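Local coordinates for ethyl tert-butyl ether degradation EthD protein (Ralstonia eutropha JMP134, PDB 3BF4) that is of unknown function but adopts the ferredoxin-like fold of the EthD family and may have oxidoreductase activity, at residues Val25-Thr30 and Thr109-Val114. The protein carries 3 engineered substitutions. Residues are numbered along the deposited sequence; the frame is centred on the assembly and turned at random.
Sequences VMYPYT and TDIAPV. With EDO (1,2-ethanediol), chain C.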
ATOM      1  N   VAL A  25       1.716  -5.055  -5.049  1.00 53.97           N
ATOM      2  CA  VAL A  25       0.966  -5.788  -6.085  1.00 52.75           C
ATOM      3  C   VAL A  25      -0.490  -5.546  -5.692  1.00 52.88           C
ATOM      4  O   VAL A  25      -0.887  -5.847  -4.562  1.00 51.57           O
ATOM      5  CB  VAL A  25       1.301  -7.266  -6.145  1.00 52.88           C
ATOM      6  CG1 VAL A  25       0.570  -7.920  -7.332  1.00 50.66           C
ATOM      7  CG2 VAL A  25       2.809  -7.464  -6.259  1.00 55.37           C
HETATM    8  N   MSE A  26      -1.260  -4.969  -6.610  1.00 52.56           N
HETATM    9  CA  MSE A  26      -2.618  -4.505  -6.339  1.00 53.52           C
HETATM   10  C   MSE A  26      -3.575  -5.004  -7.414  1.00 54.18           C
HETATM   11  O   MSE A  26      -3.442  -4.630  -8.576  1.00 54.31           O
HETATM   12  CB  MSE A  26      -2.580  -2.981  -6.273  1.00 52.37           C
HETATM   13  CG  MSE A  26      -1.537  -2.474  -5.278  1.00 57.51           C
HETATM   14 SE   MSE A  26      -1.214  -0.582  -5.315  0.75 56.07          SE
HETATM   15  CE  MSE A  26      -0.566  -0.390  -7.147  1.00 58.18           C
ATOM     16  N   TYR A  27      -4.525  -5.855  -7.014  1.00 53.66           N
ATOM     17  CA  TYR A  27      -5.469  -6.497  -7.935  1.00 53.65           C
ATOM     18  C   TYR A  27      -6.755  -5.696  -7.956  1.00 54.27           C
ATOM     19  O   TYR A  27      -7.464  -5.717  -6.954  1.00 54.03           O
ATOM     20  CB  TYR A  27      -5.749  -7.939  -7.492  1.00 53.22           C
ATOM     21  CG  TYR A  27      -4.538  -8.832  -7.560  1.00 53.27           C
ATOM     22  CD1 TYR A  27      -4.308  -9.647  -8.677  1.00 56.15           C
ATOM     23  CD2 TYR A  27      -3.601  -8.857  -6.517  1.00 53.70           C
ATOM     24  CE1 TYR A  27      -3.179 -10.483  -8.747  1.00 56.49           C
ATOM     25  CE2 TYR A  27      -2.476  -9.676  -6.575  1.00 51.01           C
ATOM     26  CZ  TYR A  27      -2.263 -10.484  -7.694  1.00 56.91           C
ATOM     27  OH  TYR A  27      -1.156 -11.297  -7.753  1.00 60.04           O
ATOM     28  N   PRO A  28      -7.055  -4.986  -9.076  1.00 54.16           N
ATOM     29  CA  PRO A  28      -8.279  -4.193  -9.149  1.00 55.48           C
ATOM     30  C   PRO A  28      -9.549  -5.031  -8.963  1.00 56.10           C
ATOM     31  O   PRO A  28      -9.620  -6.165  -9.469  1.00 56.33           O
ATOM     32  CB  PRO A  28      -8.253  -3.623 -10.575  1.00 55.19           C
ATOM     33  CG  PRO A  28      -6.874  -3.698 -11.001  1.00 54.42           C
ATOM     34  CD  PRO A  28      -6.303  -4.892 -10.347  1.00 54.06           C
ATOM     35  N   TYR A  29     -10.502  -4.480  -8.211  1.00 57.81           N
ATOM     36  CA  TYR A  29     -11.789  -5.125  -7.973  1.00 60.07           C
ATOM     37  C   TYR A  29     -12.575  -5.068  -9.276  1.00 61.48           C
ATOM     38  O   TYR A  29     -12.715  -3.994  -9.858  1.00 61.67           O
ATOM     39  CB  TYR A  29     -12.575  -4.408  -6.861  1.00 61.69           C
ATOM     40  CG  TYR A  29     -13.960  -4.981  -6.554  1.00 59.82           C
ATOM     41  CD1 TYR A  29     -14.145  -5.942  -5.547  1.00 65.86           C
ATOM     42  CD2 TYR A  29     -15.089  -4.549  -7.261  1.00 61.98           C
ATOM     43  CE1 TYR A  29     -15.430  -6.473  -5.261  1.00 65.07           C
ATOM     44  CE2 TYR A  29     -16.373  -5.067  -6.986  1.00 64.61           C
ATOM     45  CZ  TYR A  29     -16.536  -6.029  -5.988  1.00 66.33           C
ATOM     46  OH  TYR A  29     -17.802  -6.530  -5.725  1.00 68.18           O
ATOM     47  N   THR A  30     -13.055  -6.223  -9.721  1.00 63.88           N
ATOM     48  CA  THR A  30     -13.876  -6.348 -10.931  1.00 67.08           C
ATOM     49  C   THR A  30     -15.103  -7.189 -10.530  1.00 67.38           C
ATOM     50  O   THR A  30     -14.944  -8.351 -10.126  1.00 65.91           O
ATOM     51  CB  THR A  30     -13.084  -7.015 -12.088  1.00 67.58           C
ATOM     52  OG1 THR A  30     -11.737  -6.498 -12.138  1.00 71.06           O
ATOM     53  CG2 THR A  30     -13.791  -6.783 -13.416  1.00 71.05           C
ATOM     54  N   THR A 109      -6.590 -16.330  -9.581  1.00 52.74           N
ATOM     55  CA  THR A 109      -7.298 -15.208 -10.192  1.00 52.52           C
ATOM     56  C   THR A 109      -7.011 -15.000 -11.682  1.00 53.01           C
ATOM     57  O   THR A 109      -5.956 -15.414 -12.187  1.00 53.51           O
ATOM     58  CB  THR A 109      -6.931 -13.857  -9.475  1.00 54.39           C
ATOM     59  OG1 THR A 109      -7.802 -12.804  -9.914  1.00 51.05           O
ATOM     60  CG2 THR A 109      -5.448 -13.432  -9.736  1.00 49.31           C
ATOM     61  N   ASP A 110      -7.954 -14.373 -12.389  0.50 53.23           N
ATOM     62  CA  ASP A 110      -7.767 -13.935 -13.789  0.50 53.27           C
ATOM     63  C   ASP A 110      -7.575 -12.405 -13.862  0.50 53.95           C
ATOM     64  O   ASP A 110      -7.511 -11.841 -14.959  0.50 54.87           O
ATOM     65  CB  ASP A 110      -8.937 -14.387 -14.688  0.50 53.73           C
ATOM     66  CG  ASP A 110      -8.890 -15.873 -15.043  0.50 54.08           C
ATOM     67  OD1 ASP A 110      -7.788 -16.442 -15.238  0.50 53.66           O
ATOM     68  OD2 ASP A 110      -9.977 -16.475 -15.160  0.50 54.55           O
ATOM     69  N   ILE A 111      -7.423 -11.746 -12.708  1.00 53.85           N
ATOM     70  CA  ILE A 111      -7.217 -10.295 -12.637  1.00 53.90           C
ATOM     71  C   ILE A 111      -5.721  -9.990 -12.825  1.00 53.42           C
ATOM     72  O   ILE A 111      -4.887 -10.554 -12.117  1.00 53.88           O
ATOM     73  CB  ILE A 111      -7.715  -9.709 -11.274  1.00 54.76           C
ATOM     74  CG1 ILE A 111      -9.220 -10.007 -11.077  1.00 52.48           C
ATOM     75  CG2 ILE A 111      -7.431  -8.203 -11.201  1.00 50.94           C
ATOM     76  CD1 ILE A 111      -9.827  -9.472  -9.780  1.00 51.52           C
ATOM     77  N   ALA A 112      -5.410  -9.114 -13.784  1.00 53.37           N
ATOM     78  CA  ALA A 112      -4.039  -8.654 -14.036  1.00 54.75           C
ATOM     79  C   ALA A 112      -3.747  -7.579 -12.967  1.00 55.69           C
ATOM     80  O   ALA A 112      -4.466  -6.568 -12.906  1.00 55.61           O
ATOM     81  CB  ALA A 112      -3.899  -8.061 -15.448  1.00 51.86           C
ATOM     82  N   PRO A 113      -2.730  -7.800 -12.111  1.00 56.72           N
ATOM     83  CA  PRO A 113      -2.431  -6.808 -11.085  1.00 57.71           C
ATOM     84  C   PRO A 113      -1.659  -5.594 -11.597  1.00 59.09           C
ATOM     85  O   PRO A 113      -1.039  -5.633 -12.673  1.00 59.34           O
ATOM     86  CB  PRO A 113      -1.558  -7.582 -10.093  1.00 57.95           C
ATOM     87  CG  PRO A 113      -0.903  -8.601 -10.906  1.00 60.09           C
ATOM     88  CD  PRO A 113      -1.812  -8.952 -12.029  1.00 57.17           C
ATOM     89  N   VAL A 114      -1.751  -4.518 -10.823  1.00 59.52           N
ATOM     90  CA  VAL A 114      -0.977  -3.297 -11.025  1.00 57.90           C
ATOM     91  C   VAL A 114       0.209  -3.470 -10.058  1.00 56.41           C
ATOM     92  O   VAL A 114       0.012  -3.819  -8.889  1.00 55.03           O
ATOM     93  CB  VAL A 114      -1.795  -2.041 -10.713  1.00 58.69           C
ATOM     94  CG1 VAL A 114      -0.953  -0.772 -10.891  1.00 58.69           C
ATOM     95  CG2 VAL A 114      -3.042  -1.984 -11.602  1.00 57.83           C
TER
HETATM   96  C1  EDO C 109       1.900 -11.373  -5.349  1.00 52.25           C
HETATM   97  O1  EDO C 109       0.668 -10.696  -5.666  1.00 48.24           O
HETATM   98  C2  EDO C 109       2.752 -11.678  -6.585  1.00 47.90           C
HETATM   99  O2  EDO C 109       1.942 -11.815  -7.757  1.00 50.81           O
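Met-26 and Val-114 form an antiparallel hydrogen-bonded pair where strand 114-120, at the border of the ferredoxin-like sheet within this chain, joins strand 21-28. Both backbone bonds of the pair are made: Val-114 N gives a nearly straight one to Met-26 O (2.8 Å, 176° at the hydrogen), and Met-26 N returns one to Val-114 O at 2.9 Å. Beside them the selenomethionine chain of Met-26 bends at its last torsion, chi3 -61°, and brings CE within 3.8 Å of Val-114 CG1; on this face Phe-76 and Ala-75 of the second subunit pack against the pair.

Tyr-27, next along the strand, leaves from the face opposite Met-26, on the side of helix 37-52, where Tyr-40 meets its ring edge-to-face, as does Phe-35. Its CB meets Ile-111 CG2 loosely, and at CD1 the ring edge faces Ile-111 O, 3.6 Å away and near the ring plane. CE1 lies under Pro-113, whose CB sits over the ring face, 3.7 Å from the centroid and 17° off the normal, a CH-pi contact; Thr-109 CG2 approaches Tyr-27 CE1 obliquely. At the tip, OH is hydrogen-bonded to Tyr-108 OH and, at 2.8 Å, to O1 of a 1,2-ethanediol, probably from the crystallisation liquor, which also bonds to Tyr-40 OH; O1 lies at the ring edge, near CE2 and CZ.

Just before strand 114-120, Thr-109 OG1 accepts from Ile-111 N in an ST turn while also bonding Arg-34 O. Beyond that turn Ile-111 slides past Pro-28, the two side chains pointing in opposite directions: Ile-111 CG2 packs on Pro-28 CD, and Ile-111 CD1 lies 3.3 Å from Pro-28 O.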